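Local coordinates for hdh assembly factor Kustc1130 (Kuenenia stuttgartiensis, PDB 6HIF), which probably acts as an assembly factor for hydrazine dehydrogenase (HDH) and is a small all-beta protein within a 36-chain assembly, at residues 26-31 and 91-96; 38-43 and 103-108. All blocks are in the same frame, centred on the assembly; numbering follows the deposited sequence.

Contacts 1 and 2 join the same two elements at opposite ends of the domain: strands 31-39 and 96-102 run parallel, contact 1 lies where both begin and contact 2 where both end. Their centres are 31 Å apart and their nearest atoms about 16 Å, so they do not touch. Contact 1 is a surface contact between two loops, and its chemistry is largely polar: a glutamate reaches a backbone N-H and a tyrosine hydroxyl beside a chain of another protein. Contact 2 is partly buried. There one backbone hydrogen bond carries on the strand pairing, and alanine, isoleucine and threonine pack against a short 3-10 turn and an arginine.

Contact 1: residues 26-31 and 91-96; sequences YDVKPA and LEEGNI
A type II beta turn, Glu92 to Asn95, carries the chain from strand 83-91 of one sheet to strand 96-102 of the other, and the N-terminal loop leading into strand 31-39 lies along it. Glu93 does most of the gripping. Its CG stands anti to the backbone N (chi1 -179°) and the chain is extended beyond, so the carboxylate reaches back along residues 26-29. There Glu93 OE1 accepts the backbone N-H of Lys29, 3.3 Å from Lys29 N, a fairly straight bond (159°) that arrives from above the carboxylate plane. Tyr26, also with CG anti to its N, meets Glu93 tip to tip, its ring plane 90° from that of the carboxylate. Its OH is 2.8 Å from Glu93 OE1 and 3.1 Å from Glu93 OE2, at best weak bonds competing for one proton. The stronger partner of this hydroxyl is a basic side chain on a chain of another protein, and that chain also supplies the basic side chain that forms a salt bridge with Glu93 OE2, so the carboxylate sits at an interface between chains. Val28 lays its CG1 obliquely across Glu93 CG, 3.8 Å away. Next along the turn, Gly94 N gives a weak hydrogen bond to Lys29 O at 2.8 Å; Gly94 has a positive phi, which suits the third position of the turn. Lys29 runs extended past this glycine, with CD 3.9 Å from Gly94 CA. Ala31 CB packs 3.9 Å from Leu91 CB, near the carbonyl oxygens of Glu92 and Asn95. From here the pairing continues, with Asn95 bonded to Lys32 through the backbone, consistent with a turn that crosses between the sheets of a beta-sandwich and opens a parallel strand pair.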
loop_
_atom_site.group_PDB
_atom_site.type_symbol
_atom_site.label_atom_id
_atom_site.label_comp_id
_atom_site.label_asym_id
_atom_site.label_seq_id
_atom_site.Cartn_x
_atom_site.Cartn_y
_atom_site.Cartn_z
ATOM N N TYR Y 26 24.403 9.720 56.251
ATOM C CA TYR Y 26 24.966 8.388 56.598
ATOM C C TYR Y 26 24.172 7.778 57.751
ATOM O O TYR Y 26 23.888 8.453 58.740
ATOM C CB TYR Y 26 26.454 8.511 56.933
ATOM C CG TYR Y 26 27.128 7.226 57.344
ATOM C CD1 TYR Y 26 27.581 6.319 56.398
ATOM C CD2 TYR Y 26 27.323 6.916 58.681
ATOM C CE1 TYR Y 26 28.207 5.138 56.767
ATOM C CE2 TYR Y 26 27.951 5.742 59.067
ATOM C CZ TYR Y 26 28.395 4.851 58.107
ATOM O OH TYR Y 26 29.017 3.692 58.472
ATOM N N ASP Y 27 23.823 6.493 57.603
ATOM C CA ASP Y 27 23.088 5.745 58.610
ATOM C C ASP Y 27 24.026 4.758 59.295
ATOM O O ASP Y 27 24.594 3.886 58.640
ATOM C CB ASP Y 27 21.895 5.007 58.000
ATOM C CG ASP Y 27 20.711 5.914 57.726
ATOM O OD1 ASP Y 27 20.229 6.547 58.682
ATOM O OD2 ASP Y 27 20.287 5.983 56.558
ATOM N N VAL Y 28 24.182 4.919 60.615
ATOM C CA VAL Y 28 24.927 3.972 61.428
ATOM C C VAL Y 28 24.024 2.762 61.648
ATOM O O VAL Y 28 22.997 2.867 62.315
ATOM C CB VAL Y 28 25.393 4.594 62.762
ATOM C CG1 VAL Y 28 26.060 3.576 63.674
ATOM C CG2 VAL Y 28 26.310 5.791 62.553
ATOM N N LYS Y 29 24.404 1.627 61.049
ATOM C CA LYS Y 29 23.620 0.409 61.148
ATOM C C LYS Y 29 23.708 -0.125 62.577
ATOM O O LYS Y 29 24.794 -0.428 63.071
ATOM C CB LYS Y 29 24.083 -0.624 60.115
ATOM C CG LYS Y 29 23.117 -1.780 59.887
ATOM C CD LYS Y 29 23.743 -2.981 59.207
ATOM C CE LYS Y 29 22.822 -4.183 59.172
ATOM N NZ LYS Y 29 23.492 -5.374 58.599
ATOM N N PRO Y 30 22.564 -0.243 63.290
ATOM C CA PRO Y 30 22.570 -0.676 64.687
ATOM C C PRO Y 30 22.952 -2.148 64.798
ATOM O O PRO Y 30 22.749 -2.913 63.859
ATOM C CB PRO Y 30 21.123 -0.447 65.154
ATOM C CG PRO Y 30 20.304 -0.499 63.881
ATOM C CD PRO Y 30 21.208 0.028 62.785
ATOM N N ALA Y 31 23.527 -2.514 65.950
ATOM C CA ALA Y 31 23.878 -3.894 66.246
ATOM C C ALA Y 31 22.626 -4.646 66.690
ATOM O O ALA Y 31 21.728 -4.054 67.287
ATOM C CB ALA Y 31 24.957 -3.937 67.300
ATOM N N LEU Y 91 29.700 -3.845 71.355
ATOM C CA LEU Y 91 29.103 -3.992 70.038
ATOM C C LEU Y 91 29.568 -2.860 69.129
ATOM O O LEU Y 91 29.548 -1.693 69.514
ATOM C CB LEU Y 91 27.576 -3.987 70.175
ATOM C CG LEU Y 91 26.968 -5.214 70.848
ATOM C CD1 LEU Y 91 25.488 -4.997 71.126
ATOM C CD2 LEU Y 91 27.180 -6.460 70.004
ATOM N N GLU Y 92 29.981 -3.234 67.915
ATOM C CA GLU Y 92 30.379 -2.295 66.879
ATOM C C GLU Y 92 29.174 -2.015 65.985
ATOM O O GLU Y 92 28.073 -2.486 66.256
ATOM C CB GLU Y 92 31.522 -2.885 66.049
ATOM C CG GLU Y 92 32.783 -3.163 66.847
ATOM C CD GLU Y 92 33.540 -1.912 67.253
ATOM O OE1 GLU Y 92 33.680 -1.679 68.468
ATOM O OE2 GLU Y 92 33.985 -1.172 66.353
ATOM N N GLU Y 93 29.403 -1.257 64.909
ATOM C CA GLU Y 93 28.358 -0.924 63.957
ATOM C C GLU Y 93 27.994 -2.167 63.150
ATOM O O GLU Y 93 28.868 -2.835 62.602
ATOM C CB GLU Y 93 28.830 0.206 63.043
ATOM C CG GLU Y 93 27.793 0.631 62.019
ATOM C CD GLU Y 93 28.281 1.608 60.962
ATOM O OE1 GLU Y 93 27.511 1.876 60.020
ATOM O OE2 GLU Y 93 29.429 2.097 61.080
ATOM N N GLY Y 94 26.691 -2.465 63.106
ATOM C CA GLY Y 94 26.137 -3.531 62.284
ATOM C C GLY Y 94 26.587 -4.923 62.719
ATOM O O GLY Y 94 26.698 -5.820 61.889
ATOM N N ASN Y 95 26.840 -5.094 64.022
ATOM C CA ASN Y 95 27.223 -6.382 64.579
ATOM C C ASN Y 95 25.970 -7.218 64.822
ATOM O O ASN Y 95 24.918 -6.681 65.156
ATOM C CB ASN Y 95 28.012 -6.228 65.882
ATOM C CG ASN Y 95 29.477 -5.899 65.678
ATOM O OD1 ASN Y 95 29.891 -5.519 64.585
ATOM N ND2 ASN Y 95 30.270 -6.039 66.727
ATOM N N ILE Y 96 26.100 -8.536 64.634
ATOM C CA ILE Y 96 25.071 -9.479 65.041
ATOM C C ILE Y 96 25.722 -10.501 65.968
ATOM O O ILE Y 96 26.693 -11.155 65.591
ATOM C CB ILE Y 96 24.375 -10.133 63.830
ATOM C CG1 ILE Y 96 23.658 -9.095 62.964
ATOM C CG2 ILE Y 96 23.417 -11.221 64.289
ATOM C CD1 ILE Y 96 23.375 -9.549 61.554
#

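Contact 2: residues 38-43 and 103-108; sequences IAIGTP and LGAKAR
The guanidinium of Arg108 is the flat group here, and Thr42 and Ile40 both come up to it obliquely. Thr42 CG2 touches Arg108 NH2 at 3.6 Å, while Ile40 CD1 lies 3.8 Å from Arg108 NH1. Arg108 leaves the backbone with CG anti to N (chi1 -153°) and runs extended to NE, so that both side chains cross it at about a right angle. Thr42 OG1 also comes near NE, but the angle is too poor for a hydrogen bond. Set between the backbone N and the carbonyl carbon of its own residue, Thr42 OG1 instead donates to Ala39 O at 2.9 Å, in the carbonyl plane. That carbonyl also accepts Thr42 N, and Ala39 N in turn bonds Thr42 O, which fixes the tight turn. An alanine in place of Arg108 would remove everything beyond CB and would probably cost the contacts with Thr42 OG1 and CG2 and Ile40 CD1, as well as packing on the backbone of a chain of another protein. Ala39 CB sits against the 3-10 turn 105-107, 3.9 Å from Ala107 CB. Ile40, with the positive phi (36°) of the second position of a type I' turn, brings CD1 to 3.9 Å from Ala105 CB. Where the strand pairing ends, Leu103 N donates to Ile38 O at 2.8 Å, nearly along the C=O axis. Asp102 bridges the two segments separately: its OD2 accepts Gly104 N, and its OD1 is weakly bonded to Ile40 N. Leu103 meanwhile packs its side chain on Val77 of the other sheet. The arrangement is that of a two-residue beta hairpin with a type I' turn, set at the end of a parallel strand pair in what is probably a beta-sandwich and flanked by the C-terminal 3-10 turn.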
loop_
_atom_site.group_PDB
_atom_site.type_symbol
_atom_site.label_atom_id
_atom_site.label_comp_id
_atom_site.label_asym_id
_atom_site.label_seq_id
_atom_site.Cartn_x
_atom_site.Cartn_y
_atom_site.Cartn_z
ATOM N N ILE Y 38 18.731 -19.793 79.511
ATOM C CA ILE Y 38 18.618 -21.239 79.599
ATOM C C ILE Y 38 18.729 -21.649 81.064
ATOM O O ILE Y 38 19.440 -21.012 81.838
ATOM C CB ILE Y 38 19.700 -21.937 78.747
ATOM C CG1 ILE Y 38 20.066 -21.162 77.482
ATOM C CG2 ILE Y 38 19.288 -23.354 78.404
ATOM C CD1 ILE Y 38 21.318 -21.674 76.809
ATOM N N ALA Y 39 18.021 -22.727 81.423
ATOM C CA ALA Y 39 18.218 -23.424 82.685
ATOM C C ALA Y 39 18.575 -24.884 82.401
ATOM O O ALA Y 39 17.686 -25.710 82.196
ATOM C CB ALA Y 39 16.978 -23.298 83.536
ATOM N N ILE Y 40 19.885 -25.178 82.400
ATOM C CA ILE Y 40 20.473 -26.444 81.970
ATOM C C ILE Y 40 19.718 -27.028 80.776
ATOM O O ILE Y 40 19.232 -28.158 80.833
ATOM C CB ILE Y 40 20.649 -27.465 83.120
ATOM C CG1 ILE Y 40 19.407 -27.582 84.011
ATOM C CG2 ILE Y 40 21.912 -27.165 83.920
ATOM C CD1 ILE Y 40 19.181 -28.962 84.588
ATOM N N GLY Y 41 19.635 -26.247 79.693
ATOM C CA GLY Y 41 19.133 -26.745 78.424
ATOM C C GLY Y 41 17.767 -26.173 78.057
ATOM O O GLY Y 41 17.525 -25.854 76.896
ATOM N N THR Y 42 16.882 -26.058 79.053
ATOM C CA THR Y 42 15.506 -25.654 78.804
ATOM C C THR Y 42 15.398 -24.132 78.858
ATOM O O THR Y 42 16.054 -23.499 79.684
ATOM C CB THR Y 42 14.516 -26.367 79.737
ATOM O OG1 THR Y 42 15.034 -26.319 81.064
ATOM C CG2 THR Y 42 14.266 -27.808 79.345
ATOM N N PRO Y 43 14.587 -23.502 77.972
ATOM C CA PRO Y 43 14.393 -22.050 77.997
ATOM C C PRO Y 43 13.638 -21.578 79.238
ATOM O O PRO Y 43 12.694 -22.231 79.678
ATOM C CB PRO Y 43 13.556 -21.772 76.737
ATOM C CG PRO Y 43 12.860 -23.077 76.440
ATOM C CD PRO Y 43 13.830 -24.149 76.888
ATOM N N LEU Y 103 21.526 -20.274 83.633
ATOM C CA LEU Y 103 21.353 -19.794 84.995
ATOM C C LEU Y 103 21.349 -20.966 85.971
ATOM O O LEU Y 103 21.080 -20.785 87.156
ATOM C CB LEU Y 103 20.050 -18.992 85.089
ATOM C CG LEU Y 103 20.151 -17.518 84.702
ATOM C CD1 LEU Y 103 20.196 -17.348 83.188
ATOM C CD2 LEU Y 103 18.989 -16.729 85.288
ATOM N N GLY Y 104 21.654 -22.164 85.461
ATOM C CA GLY Y 104 21.784 -23.348 86.295
ATOM C C GLY Y 104 20.443 -24.034 86.540
ATOM O O GLY Y 104 19.406 -23.577 86.056
ATOM N N ALA Y 105 20.491 -25.125 87.315
ATOM C CA ALA Y 105 19.352 -26.002 87.539
ATOM C C ALA Y 105 18.347 -25.367 88.497
ATOM O O ALA Y 105 17.175 -25.743 88.503
ATOM C CB ALA Y 105 19.829 -27.339 88.046
ATOM N N LYS Y 106 18.813 -24.395 89.291
ATOM C CA LYS Y 106 17.981 -23.727 90.281
ATOM C C LYS Y 106 16.991 -22.792 89.590
ATOM O O LYS Y 106 16.034 -22.340 90.213
ATOM C CB LYS Y 106 18.842 -22.965 91.294
ATOM C CG LYS Y 106 19.646 -23.822 92.267
ATOM C CD LYS Y 106 20.730 -23.036 92.984
ATOM C CE LYS Y 106 21.644 -23.881 93.845
ATOM N NZ LYS Y 106 20.977 -24.306 95.097
ATOM N N ALA Y 107 17.223 -22.519 88.299
ATOM C CA ALA Y 107 16.403 -21.595 87.531
ATOM C C ALA Y 107 15.256 -22.331 86.840
ATOM O O ALA Y 107 14.496 -21.723 86.089
ATOM C CB ALA Y 107 17.264 -20.861 86.536
ATOM N N ARG Y 108 15.139 -23.639 87.102
ATOM C CA ARG Y 108 14.131 -24.485 86.483
ATOM C C ARG Y 108 12.964 -24.658 87.448
ATOM O O ARG Y 108 13.138 -25.205 88.537
ATOM C CB ARG Y 108 14.756 -25.837 86.131
ATOM C CG ARG Y 108 14.099 -26.547 84.957
ATOM C CD ARG Y 108 14.839 -27.829 84.639
ATOM N NE ARG Y 108 14.277 -28.541 83.499
ATOM C CZ ARG Y 108 14.759 -29.681 83.018
ATOM N NH1 ARG Y 108 15.789 -30.271 83.606
ATOM N NH2 ARG Y 108 14.210 -30.228 81.948
#